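Side-chain contacts in ADP/ATP-dependent NAD(P)H-hydrate dehydratase (Bacillus subtilis, PDB 3RPZ), which catalyses the ADP- or ATP-dependent dehydration of hydrated NADH and NADPH, probably restoring the normal cofactors: residues 246-251 and 272-277; 218-223 and 265-270. All blocks are in the same frame, centred on the assembly; numbering follows the deposited sequence.

Interaction 1: 246-251 and 272-277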
# COMPACT_ATOMS: atom_id res chain seq x y z
N HIS A 246 -21.14 10.34 0.80
CA HIS A 246 -19.82 11.01 0.83
C HIS A 246 -19.69 11.86 2.08
O HIS A 246 -18.72 11.71 2.83
CB HIS A 246 -19.68 11.79 -0.46
CG HIS A 246 -18.46 12.63 -0.61
ND1 HIS A 246 -18.47 13.99 -0.35
CD2 HIS A 246 -17.21 12.32 -1.06
CE1 HIS A 246 -17.26 14.47 -0.67
NE2 HIS A 246 -16.49 13.49 -1.12
N GLY A 247 -20.71 12.66 2.37
CA GLY A 247 -20.69 13.48 3.58
C GLY A 247 -20.78 12.64 4.84
O GLY A 247 -20.11 12.92 5.84
N ALA A 248 -21.60 11.59 4.83
CA ALA A 248 -21.75 10.70 5.98
C ALA A 248 -20.43 10.04 6.36
O ALA A 248 -20.18 9.78 7.53
CB ALA A 248 -22.85 9.67 5.74
N CYS A 249 -19.60 9.74 5.37
CA CYS A 249 -18.29 9.14 5.64
C CYS A 249 -17.42 10.08 6.44
O CYS A 249 -16.70 9.64 7.36
CB CYS A 249 -17.60 8.73 4.36
SG CYS A 249 -18.36 7.29 3.53
N ALA A 250 -17.43 11.37 6.10
CA ALA A 250 -16.69 12.36 6.89
C ALA A 250 -17.23 12.50 8.29
O ALA A 250 -16.46 12.69 9.23
CB ALA A 250 -16.73 13.71 6.16
N GLU A 251 -18.53 12.38 8.46
CA GLU A 251 -19.10 12.46 9.81
C GLU A 251 -18.72 11.26 10.65
O GLU A 251 -18.46 11.42 11.84
CB GLU A 251 -20.62 12.62 9.76
CG GLU A 251 -21.05 13.91 9.11
CD GLU A 251 -22.54 14.11 9.04
OE1 GLU A 251 -23.28 13.37 9.74
OE2 GLU A 251 -22.97 15.09 8.44
N PRO A 272 -17.78 1.38 3.01
CA PRO A 272 -18.41 0.05 3.21
C PRO A 272 -19.26 -0.08 4.47
O PRO A 272 -20.37 -0.60 4.42
CB PRO A 272 -17.20 -0.90 3.21
CG PRO A 272 -16.23 -0.24 2.27
CD PRO A 272 -16.37 1.24 2.64
N ARG A 273 -18.74 0.43 5.59
CA ARG A 273 -19.43 0.34 6.86
C ARG A 273 -20.56 1.37 6.95
O ARG A 273 -21.63 1.08 7.52
CB ARG A 273 -18.45 0.49 8.03
CG ARG A 273 -17.66 -0.74 8.33
CD ARG A 273 -16.75 -0.58 9.59
NE ARG A 273 -16.02 -1.83 9.82
CZ ARG A 273 -16.48 -2.85 10.52
NH1 ARG A 273 -17.67 -2.79 11.11
NH2 ARG A 273 -15.73 -3.95 10.64
N VAL A 274 -20.32 2.56 6.40
CA VAL A 274 -21.35 3.58 6.42
C VAL A 274 -22.55 3.17 5.59
O VAL A 274 -23.70 3.24 6.05
CB VAL A 274 -20.77 4.90 5.99
CG1 VAL A 274 -21.87 5.94 5.70
CG2 VAL A 274 -19.79 5.44 7.05
N TRP A 275 -22.34 2.66 4.40
CA TRP A 275 -23.42 2.25 3.54
C TRP A 275 -24.22 1.13 4.22
O TRP A 275 -25.44 1.13 4.18
CB TRP A 275 -22.85 1.82 2.17
CG TRP A 275 -23.81 1.53 1.05
CD1 TRP A 275 -25.06 1.05 1.10
CD2 TRP A 275 -23.51 1.75 -0.31
NE1 TRP A 275 -25.59 0.90 -0.18
CE2 TRP A 275 -24.64 1.35 -1.06
CE3 TRP A 275 -22.39 2.24 -0.97
CZ2 TRP A 275 -24.66 1.43 -2.48
CZ3 TRP A 275 -22.42 2.32 -2.35
CH2 TRP A 275 -23.54 1.91 -3.07
N LYS A 276 -23.58 0.18 4.89
CA LYS A 276 -24.29 -0.88 5.59
C LYS A 276 -25.33 -0.35 6.60
O LYS A 276 -26.38 -0.93 6.75
CB LYS A 276 -23.29 -1.77 6.30
CG LYS A 276 -23.84 -2.95 7.12
CD LYS A 276 -24.42 -4.05 6.20
CE LYS A 276 -25.03 -5.22 6.99
NZ LYS A 276 -25.58 -6.26 6.10
N ARG A 277 -25.00 0.76 7.25
CA ARG A 277 -25.86 1.39 8.26
C ARG A 277 -27.20 1.80 7.70
O ARG A 277 -28.20 1.92 8.44
CB ARG A 277 -25.20 2.64 8.83
CG ARG A 277 -26.02 3.28 9.96
CD ARG A 277 -25.14 4.17 10.80
NE ARG A 277 -25.19 5.56 10.38
CZ ARG A 277 -26.25 6.34 10.51
NH1 ARG A 277 -27.38 5.86 11.01
NH2 ARG A 277 -26.20 7.60 10.12
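Val274 of helix 264-277 reaches across to Ala248 and Cys249 of helix 235-256 and makes both close side-chain contacts between these two segments. Its CG1 meets the Ala248 methyl, CB, at 3.9 Å, one methyl group against another. The packing is apolar throughout, and no hydrogen bond joins the segments. What sends CG1 to Ala248 is a first torsion (chi1 168°) that turns this branch anti to the valine's own backbone N; CG2 then stands beside that N. The thiol comes in lower on the same side chain, Cys249 SG lying 4.2 Å from Val274 CB, at the branch point rather than at a methyl tip. Val274 thus meets Ala248 with a methyl and Cys249 at its branch point. The closest pair of CA atoms, those of Cys249 and Val274, lies 6.4 Å apart. Leu245 and Leu252 also pack on the valine, while Ile270 packs on Cys249.

Beyond this small core the two helices part. Arg277 faces solvent and was modelled in two conformations, whereas Glu251 OE2 accepts a hydrogen bond from Gly208 N. The far side of the C-terminal helix is taken by the second subunit, where Arg273 forms a salt bridge with Glu256 of that chain. The contact illustrates plain helix-to-helix packing at the C-terminal end of a ribokinase-like alpha/beta fold, one helix of the pair also supplying His246 to the AMP pocket.

Interaction 2: 218-223 and 265-270; sequences GDTLTG and HELSDI. With NPW (beta-6-hydroxy-1,4,5,6-tetrahydronicotinamide adenine dinucleotide phosphate), chain D.
Thr220, on helix 217-231, presents its methyl to Leu267 and Ser268 of helix 264-277 and its hydroxyl to a water shared with the serine. At the start of the second helix segment, the CB atoms of His265 and Glu266 point away from helix 217-231; the backbone N of His265 hydrogen-bonds to Glu79 of the third subunit, and the Glu266 carboxylate forms a salt bridge with Arg55 of that subunit. Leu267 is the first to touch, its CB lying 4.2 Å from Thr220 CG2. Next comes Ser268, whose OG approaches the same methyl at 3.8 Å without a direct hydrogen bond. A water bridges the polar ends, 2.7 Å from Ser268 OG and 2.9 Å from Thr220 OG1. Methyl and hydroxyl share the work because chi1 of Thr220 (-62°) sets CG2 anti to the backbone N and OG1 beside it, where OG1 also makes a weak hydrogen bond to Gly216 O. Farther on, Asp269 turns to solvent.

One residue before Thr220, the helix turns to the substrate. Asp219 spreads its carboxylate over two hydroxyls of the hydrated cofactor: the ribose O2B donates to OD1 at 2.8 Å, and O6C, the hydroxyl of the hydrated ring, donates to OD2 at 2.6 Å. Gly218 N meanwhile hydrogen-bonds to the phosphate of AMP. A helix N-terminus with a Gly-Thr-Gly-Asp run, backbone N-H toward phosphate and aspartate toward the substrate, is the active-site signature of the ribokinase-like superfamily.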
# COMPACT_ATOMS: atom_id res chain seq x y z
N GLY A 218 -13.42 16.03 -3.69
CA GLY A 218 -14.34 16.11 -4.79
C GLY A 218 -14.04 15.11 -5.89
O GLY A 218 -14.93 14.67 -6.60
N ASP A 219 -12.77 14.72 -6.00
CA ASP A 219 -12.37 13.69 -6.95
C ASP A 219 -12.99 12.35 -6.53
O ASP A 219 -13.54 11.60 -7.36
CB ASP A 219 -10.84 13.65 -7.08
CG ASP A 219 -10.25 14.97 -7.42
OD1 ASP A 219 -10.79 15.68 -8.33
OD2 ASP A 219 -9.22 15.34 -6.81
N THR A 220 -12.89 12.00 -5.23
CA THR A 220 -13.56 10.84 -4.71
C THR A 220 -15.09 10.88 -5.00
O THR A 220 -15.71 9.88 -5.37
CB THR A 220 -13.30 10.76 -3.21
OG1 THR A 220 -11.89 10.59 -2.97
CG2 THR A 220 -14.05 9.60 -2.58
N LEU A 221 -15.72 12.03 -4.74
CA LEU A 221 -17.15 12.17 -4.97
C LEU A 221 -17.51 11.84 -6.41
O LEU A 221 -18.50 11.13 -6.65
CB LEU A 221 -17.67 13.57 -4.57
CG LEU A 221 -19.12 13.79 -4.91
CD1 LEU A 221 -20.04 12.91 -4.10
CD2 LEU A 221 -19.47 15.28 -4.69
N THR A 222 -16.76 12.36 -7.39
CA THR A 222 -17.07 12.07 -8.79
C THR A 222 -17.13 10.57 -9.03
O THR A 222 -18.01 10.04 -9.68
CB THR A 222 -16.03 12.73 -9.66
OG1 THR A 222 -16.20 14.14 -9.53
CG2 THR A 222 -16.16 12.32 -11.14
N GLY A 223 -16.16 9.87 -8.46
CA GLY A 223 -16.17 8.40 -8.55
C GLY A 223 -17.36 7.75 -7.89
O GLY A 223 -17.98 6.82 -8.44
N HIS A 265 -8.85 9.51 0.24
CA HIS A 265 -9.04 8.09 -0.04
C HIS A 265 -9.65 7.33 1.07
O HIS A 265 -10.27 6.28 0.84
CB HIS A 265 -7.71 7.44 -0.45
CG HIS A 265 -6.70 7.30 0.62
ND1 HIS A 265 -6.57 6.20 1.45
CD2 HIS A 265 -5.74 8.17 0.99
CE1 HIS A 265 -5.57 6.42 2.30
NE2 HIS A 265 -5.03 7.58 2.01
N GLU A 266 -9.53 7.82 2.31
CA GLU A 266 -10.13 7.16 3.44
C GLU A 266 -11.66 7.21 3.42
O GLU A 266 -12.32 6.34 3.96
CB GLU A 266 -9.63 7.74 4.74
CG GLU A 266 -8.13 7.47 4.90
CD GLU A 266 -7.52 8.16 6.10
OE1 GLU A 266 -7.70 9.37 6.26
OE2 GLU A 266 -6.80 7.44 6.90
N LEU A 267 -12.25 8.18 2.72
CA LEU A 267 -13.68 8.20 2.51
C LEU A 267 -14.17 6.91 1.85
O LEU A 267 -15.18 6.32 2.28
CB LEU A 267 -14.12 9.40 1.65
CG LEU A 267 -13.90 10.77 2.24
CD1 LEU A 267 -14.03 11.82 1.15
CD2 LEU A 267 -14.91 11.02 3.37
N SER A 268 -13.46 6.45 0.84
CA SER A 268 -13.73 5.19 0.16
C SER A 268 -13.57 3.96 1.05
O SER A 268 -14.21 2.97 0.86
CB SER A 268 -12.81 5.03 -1.04
OG SER A 268 -13.00 6.05 -1.92
N ASP A 269 -12.63 4.05 1.98
CA ASP A 269 -12.30 2.96 2.91
C ASP A 269 -13.46 2.89 3.96
O ASP A 269 -13.72 1.81 4.54
CB ASP A 269 -10.98 3.17 3.75
CG ASP A 269 -9.58 3.21 3.02
OD1 ASP A 269 -9.40 2.71 1.92
OD2 ASP A 269 -8.60 3.77 3.72
N ILE A 270 -14.08 4.03 4.32
CA ILE A 270 -15.14 4.17 5.34
C ILE A 270 -16.51 3.80 4.78
O ILE A 270 -17.39 3.29 5.48
CB ILE A 270 -15.17 5.67 5.86
CG1 ILE A 270 -13.90 5.94 6.66
CG2 ILE A 270 -16.44 6.06 6.66
CD1 ILE A 270 -13.58 7.44 6.85
P NPW D . -10.46 30.74 -2.91
O1 NPW D . -9.27 31.10 -3.78
O2 NPW D . -10.23 29.74 -1.82
O3 NPW D . -11.25 31.96 -2.39
PA NPW D . -9.42 25.33 -8.76
PB NPW D . -9.07 22.65 -7.69
C1A NPW D . -12.63 28.51 -5.27
C1B NPW D . -7.47 18.59 -9.45
N1C NPW D . -7.15 18.01 -8.17
N1D NPW D . -16.30 28.59 -1.72
C2A NPW D . -11.30 28.92 -4.64
O2A NPW D . -11.55 30.10 -3.92
C2B NPW D . -8.96 18.71 -9.75
O2B NPW D . -9.56 17.48 -10.07
C2C NPW D . -6.32 17.02 -7.99
C2D NPW D . -15.65 29.60 -2.33
C3A NPW D . -10.41 29.13 -5.86
O3A NPW D . -10.62 30.41 -6.49
C3B NPW D . -8.88 19.69 -10.94
O3B NPW D . -8.59 18.92 -12.11
C3C NPW D . -5.80 16.45 -6.94
N3D NPW D . -14.68 29.53 -3.26
C4B NPW D . -7.67 20.57 -10.55
O4B NPW D . -6.95 19.90 -9.48
C4C NPW D . -6.18 17.07 -5.60
C4D NPW D . -14.42 28.26 -3.58
O4D NPW D . -12.24 27.75 -6.42
C4E NPW D . -10.91 28.03 -6.78
C5A NPW D . -15.02 27.11 -2.99
C5B NPW D . -8.07 21.96 -10.07
O5B NPW D . -9.12 21.88 -9.10
C5C NPW D . -6.61 18.51 -5.82
C5E NPW D . -10.12 26.73 -6.62
O5E NPW D . -10.47 25.87 -7.70
C6C NPW D . -7.72 18.61 -6.92
O6C NPW D . -8.92 17.93 -6.57
C6D NPW D . -16.03 27.29 -1.99
N6D NPW D . -16.69 26.33 -1.36
N7A NPW D . -14.51 25.92 -3.47
C7C NPW D . -5.00 15.26 -6.99
N7C NPW D . -4.56 14.74 -5.85
O7C NPW D . -4.68 14.75 -8.09
C8A NPW D . -13.56 26.33 -4.38
N9A NPW D . -13.55 27.76 -4.42
OA1 NPW D . -8.39 26.32 -9.10
OA2 NPW D . -10.34 24.85 -9.77
OA3 NPW D . -8.63 24.15 -8.01
OB1 NPW D . -10.43 22.54 -7.15
OB2 NPW D . -7.93 22.14 -6.86
O HOH W 1 -11.20 7.82 -2.98

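Both contacts draw on helix 264-277, whose earlier turns (265-270) pack on helix 217-231 and also touch helix 235-256, and whose later turns (272-277) pack on helix 235-256. Their centres lie 11 Å apart on the same side of the chain's centre, and along the sequence their segments alternate: 218-223, 246-251, 265-270, 272-277. The two also touch directly, with Cys249 SG 3.6 Å from Leu267 O and His246 NE2 3.6 Å from Leu221 CB. Three helices consecutive in sequence thus pack against one another. Interaction 2 lies nearer the bound nucleotide and hydrated cofactor, whereas interaction 1 extends the packing to the chain's C-terminal end and the second subunit.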